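Local coordinates for E3 SUMO-protein ligase SIZ2 (PDB 6U75) that acts as a PIAS-family SUMO E3 ligase, promoting attachment of SUMO to target proteins through a zinc-binding SP-RING domain next to a PINIT domain, at residues P222-P227 with I233-L238. Numbering follows the deposited sequence.
Sequences PTWQCP and IKFDQL. With ZN (zinc ion), chain C.
The six-membered ring of the Trp224 indole meets the start of the short 3-10 turn 235-237. Leu238 CD1 sits at the indole edge, near the ring plane, 4.4 Å from Trp224 CZ3. The backbone of Phe235 approaches the indole obliquely, with its N 3.7 Å from Trp224 CZ3. Phe235 CB touches the neighbouring corner of the indole, 3.8 Å from Trp224 CH2. The Trp224 and Phe235 side chains run side by side and point the same way. The ring of Phe214, from helix 211-218, also meets the indole, the planes at about 75°. The Phe235 side chain touches Leu145 and Ile149 of helix 142-150, and its ring makes a cation-pi contact with Arg152.

Both segments belong to the SP-RING zinc finger, a RING-like fold that here holds a single zinc ion. Cys226 binds the zinc through SG at 2.3 Å; Cys203, His205 and Cys229 complete the site. The Cys226 SG is anti to the backbone N (chi1 179°), which directs it to the metal. Ile233 packs beside this ligand: its CD1 lies 4.5 Å from Cys226 CB, and its CG1 also comes near Cys226 N.

One backbone hydrogen bond joins the segments, from Ile233 N to Trp224 O at 3.0 Å. It is fairly straight, with an angle of 157° at the hydrogen. The Ile233 carbonyl also comes close to the tryptophan side chain, its O 3.5 Å from Trp224 CB. With an alanine in place of Trp224, Phe235 CB and Leu238 CD1 would probably lose their indole partner and a gap would open beside Phe214.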
ATOM      1  N   PRO A 222       1.852  -3.836   1.847  1.00 37.36           N
ATOM      2  CA  PRO A 222       1.056  -2.802   2.525  1.00 36.44           C
ATOM      3  C   PRO A 222       1.052  -2.918   4.043  1.00 37.84           C
ATOM      4  O   PRO A 222       0.030  -3.267   4.641  1.00 41.08           O
ATOM      5  CB  PRO A 222      -0.352  -3.013   1.947  1.00 37.05           C
ATOM      6  CG  PRO A 222      -0.154  -3.805   0.698  1.00 43.91           C
ATOM      7  CD  PRO A 222       1.025  -4.674   0.964  1.00 37.21           C
ATOM      8  N   THR A 223       2.185  -2.614   4.680  1.00 38.71           N
ATOM      9  CA  THR A 223       2.221  -2.561   6.138  1.00 35.29           C
ATOM     10  C   THR A 223       1.721  -1.222   6.663  1.00 37.19           C
ATOM     11  O   THR A 223       1.111  -1.168   7.738  1.00 47.01           O
ATOM     12  CB  THR A 223       3.643  -2.806   6.650  1.00 37.36           C
ATOM     13  OG1 THR A 223       4.440  -1.635   6.435  1.00 47.76           O
ATOM     14  CG2 THR A 223       4.277  -3.981   5.927  1.00 40.39           C
ATOM     15  N   TRP A 224       1.966  -0.145   5.922  1.00 39.00           N
ATOM     16  CA  TRP A 224       1.559   1.202   6.313  1.00 36.62           C
ATOM     17  C   TRP A 224       2.002   1.513   7.739  1.00 36.48           C
ATOM     18  O   TRP A 224       1.229   1.983   8.577  1.00 42.97           O
ATOM     19  CB  TRP A 224       0.054   1.384   6.137  1.00 35.96           C
ATOM     20  CG  TRP A 224      -0.309   1.472   4.695  1.00 35.88           C
ATOM     21  CD1 TRP A 224      -0.836   0.485   3.918  1.00 40.24           C
ATOM     22  CD2 TRP A 224      -0.132   2.606   3.842  1.00 39.35           C
ATOM     23  NE1 TRP A 224      -1.012   0.939   2.633  1.00 37.86           N
ATOM     24  CE2 TRP A 224      -0.587   2.238   2.560  1.00 31.87           C
ATOM     25  CE3 TRP A 224       0.360   3.900   4.037  1.00 34.59           C
ATOM     26  CZ2 TRP A 224      -0.566   3.117   1.481  1.00 26.86           C
ATOM     27  CZ3 TRP A 224       0.379   4.770   2.966  1.00 34.23           C
ATOM     28  CH2 TRP A 224      -0.080   4.376   1.704  1.00 26.45           C
ATOM     29  N   GLN A 225       3.278   1.248   8.003  1.00 51.14           N
ATOM     30  CA  GLN A 225       3.926   1.594   9.257  1.00 48.07           C
ATOM     31  C   GLN A 225       5.097   2.517   8.963  1.00 40.11           C
ATOM     32  O   GLN A 225       5.857   2.286   8.016  1.00 44.84           O
ATOM     33  CB  GLN A 225       4.415   0.346   9.994  1.00 52.41           C
ATOM     34  CG  GLN A 225       3.307  -0.621  10.374  1.00 55.55           C
ATOM     35  CD  GLN A 225       3.840  -1.915  10.954  1.00 68.40           C
ATOM     36  OE1 GLN A 225       5.009  -2.004  11.331  1.00 69.15           O
ATOM     37  NE2 GLN A 225       2.986  -2.930  11.021  1.00 61.36           N
ATOM     38  N   CYS A 226       5.229   3.564   9.764  1.00 39.98           N
ATOM     39  CA  CYS A 226       6.326   4.501   9.589  1.00 45.20           C
ATOM     40  C   CYS A 226       7.656   3.745   9.598  1.00 43.42           C
ATOM     41  O   CYS A 226       7.919   2.979  10.535  1.00 40.48           O
ATOM     42  CB  CYS A 226       6.306   5.548  10.703  1.00 51.65           C
ATOM     43  SG  CYS A 226       7.644   6.758  10.623  1.00 56.59           S
ATOM     44  N   PRO A 227       8.515   3.929   8.587  1.00 49.67           N
ATOM     45  CA  PRO A 227       9.803   3.219   8.579  1.00 48.02           C
ATOM     46  C   PRO A 227      10.720   3.579   9.740  1.00 47.28           C
ATOM     47  O   PRO A 227      11.805   2.999   9.852  1.00 54.57           O
ATOM     48  CB  PRO A 227      10.434   3.640   7.239  1.00 44.72           C
ATOM     49  CG  PRO A 227       9.320   4.189   6.425  1.00 51.21           C
ATOM     50  CD  PRO A 227       8.365   4.791   7.402  1.00 37.85           C
ATOM     51  N   ILE A 233       0.305   4.370  10.080  1.00 49.00           N
ATOM     52  CA  ILE A 233      -0.093   5.632   9.479  1.00 50.12           C
ATOM     53  C   ILE A 233      -0.960   5.338   8.260  1.00 48.79           C
ATOM     54  O   ILE A 233      -1.131   4.190   7.849  1.00 44.46           O
ATOM     55  CB  ILE A 233       1.115   6.507   9.094  1.00 49.49           C
ATOM     56  CG1 ILE A 233       2.063   5.739   8.169  1.00 46.30           C
ATOM     57  CG2 ILE A 233       1.849   6.969  10.341  1.00 49.93           C
ATOM     58  CD1 ILE A 233       3.211   6.575   7.651  1.00 37.91           C
ATOM     59  N   LYS A 234      -1.513   6.403   7.687  1.00 46.29           N
ATOM     60  CA  LYS A 234      -2.398   6.303   6.537  1.00 45.71           C
ATOM     61  C   LYS A 234      -1.951   7.294   5.472  1.00 38.12           C
ATOM     62  O   LYS A 234      -1.273   8.284   5.756  1.00 32.00           O
ATOM     63  CB  LYS A 234      -3.858   6.555   6.937  1.00 51.82           C
ATOM     64  CG  LYS A 234      -4.414   5.493   7.879  1.00 51.85           C
ATOM     65  CD  LYS A 234      -5.277   6.089   8.982  1.00 59.14           C
ATOM     66  CE  LYS A 234      -6.657   6.474   8.478  1.00 70.11           C
ATOM     67  NZ  LYS A 234      -7.479   7.097   9.555  1.00 72.36           N
ATOM     68  N   PHE A 235      -2.346   7.006   4.229  1.00 35.46           N
ATOM     69  CA  PHE A 235      -1.864   7.787   3.095  1.00 33.32           C
ATOM     70  C   PHE A 235      -2.147   9.274   3.273  1.00 33.11           C
ATOM     71  O   PHE A 235      -1.294  10.116   2.968  1.00 41.08           O
ATOM     72  CB  PHE A 235      -2.501   7.273   1.805  1.00 31.90           C
ATOM     73  CG  PHE A 235      -2.164   8.094   0.596  1.00 28.97           C
ATOM     74  CD1 PHE A 235      -0.874   8.117   0.098  1.00 32.34           C
ATOM     75  CD2 PHE A 235      -3.137   8.839  -0.045  1.00 26.85           C
ATOM     76  CE1 PHE A 235      -0.560   8.871  -1.012  1.00 35.68           C
ATOM     77  CE2 PHE A 235      -2.828   9.595  -1.157  1.00 39.28           C
ATOM     78  CZ  PHE A 235      -1.537   9.611  -1.641  1.00 40.46           C
ATOM     79  N   ASP A 236      -3.337   9.619   3.766  1.00 44.88           N
ATOM     80  CA  ASP A 236      -3.722  11.021   3.876  1.00 39.08           C
ATOM     81  C   ASP A 236      -2.989  11.758   4.988  1.00 38.31           C
ATOM     82  O   ASP A 236      -3.120  12.983   5.083  1.00 43.63           O
ATOM     83  CB  ASP A 236      -5.233  11.127   4.093  1.00 51.96           C
ATOM     84  CG  ASP A 236      -6.027  10.624   2.903  1.00 72.46           C
ATOM     85  OD1 ASP A 236      -5.562  10.803   1.758  1.00 57.50           O
ATOM     86  OD2 ASP A 236      -7.115  10.046   3.113  1.00 96.12           O
ATOM     87  N   GLN A 237      -2.224  11.058   5.825  1.00 43.96           N
ATOM     88  CA  GLN A 237      -1.427  11.713   6.855  1.00 39.87           C
ATOM     89  C   GLN A 237      -0.050  12.132   6.362  1.00 41.79           C
ATOM     90  O   GLN A 237       0.609  12.941   7.025  1.00 37.74           O
ATOM     91  CB  GLN A 237      -1.262  10.789   8.066  1.00 38.50           C
ATOM     92  CG  GLN A 237      -2.565  10.438   8.763  1.00 49.99           C
ATOM     93  CD  GLN A 237      -2.364   9.479   9.919  1.00 55.59           C
ATOM     94  OE1 GLN A 237      -1.247   9.293  10.402  1.00 66.83           O
ATOM     95  NE2 GLN A 237      -3.450   8.857  10.365  1.00 51.68           N
ATOM     96  N   LEU A 238       0.397  11.606   5.223  1.00 44.27           N
ATOM     97  CA  LEU A 238       1.727  11.919   4.718  1.00 43.71           C
ATOM     98  C   LEU A 238       1.802  13.377   4.284  1.00 36.94           C
ATOM     99  O   LEU A 238       0.947  13.857   3.535  1.00 46.58           O
ATOM    100  CB  LEU A 238       2.074  11.005   3.545  1.00 44.78           C
ATOM    101  CG  LEU A 238       2.081   9.504   3.840  1.00 38.73           C
ATOM    102  CD1 LEU A 238       2.287   8.708   2.562  1.00 36.09           C
ATOM    103  CD2 LEU A 238       3.153   9.165   4.860  1.00 37.41           C
TER
HETATM  104 ZN    ZN C 501       7.042   8.082  12.446  1.00 47.51          ZN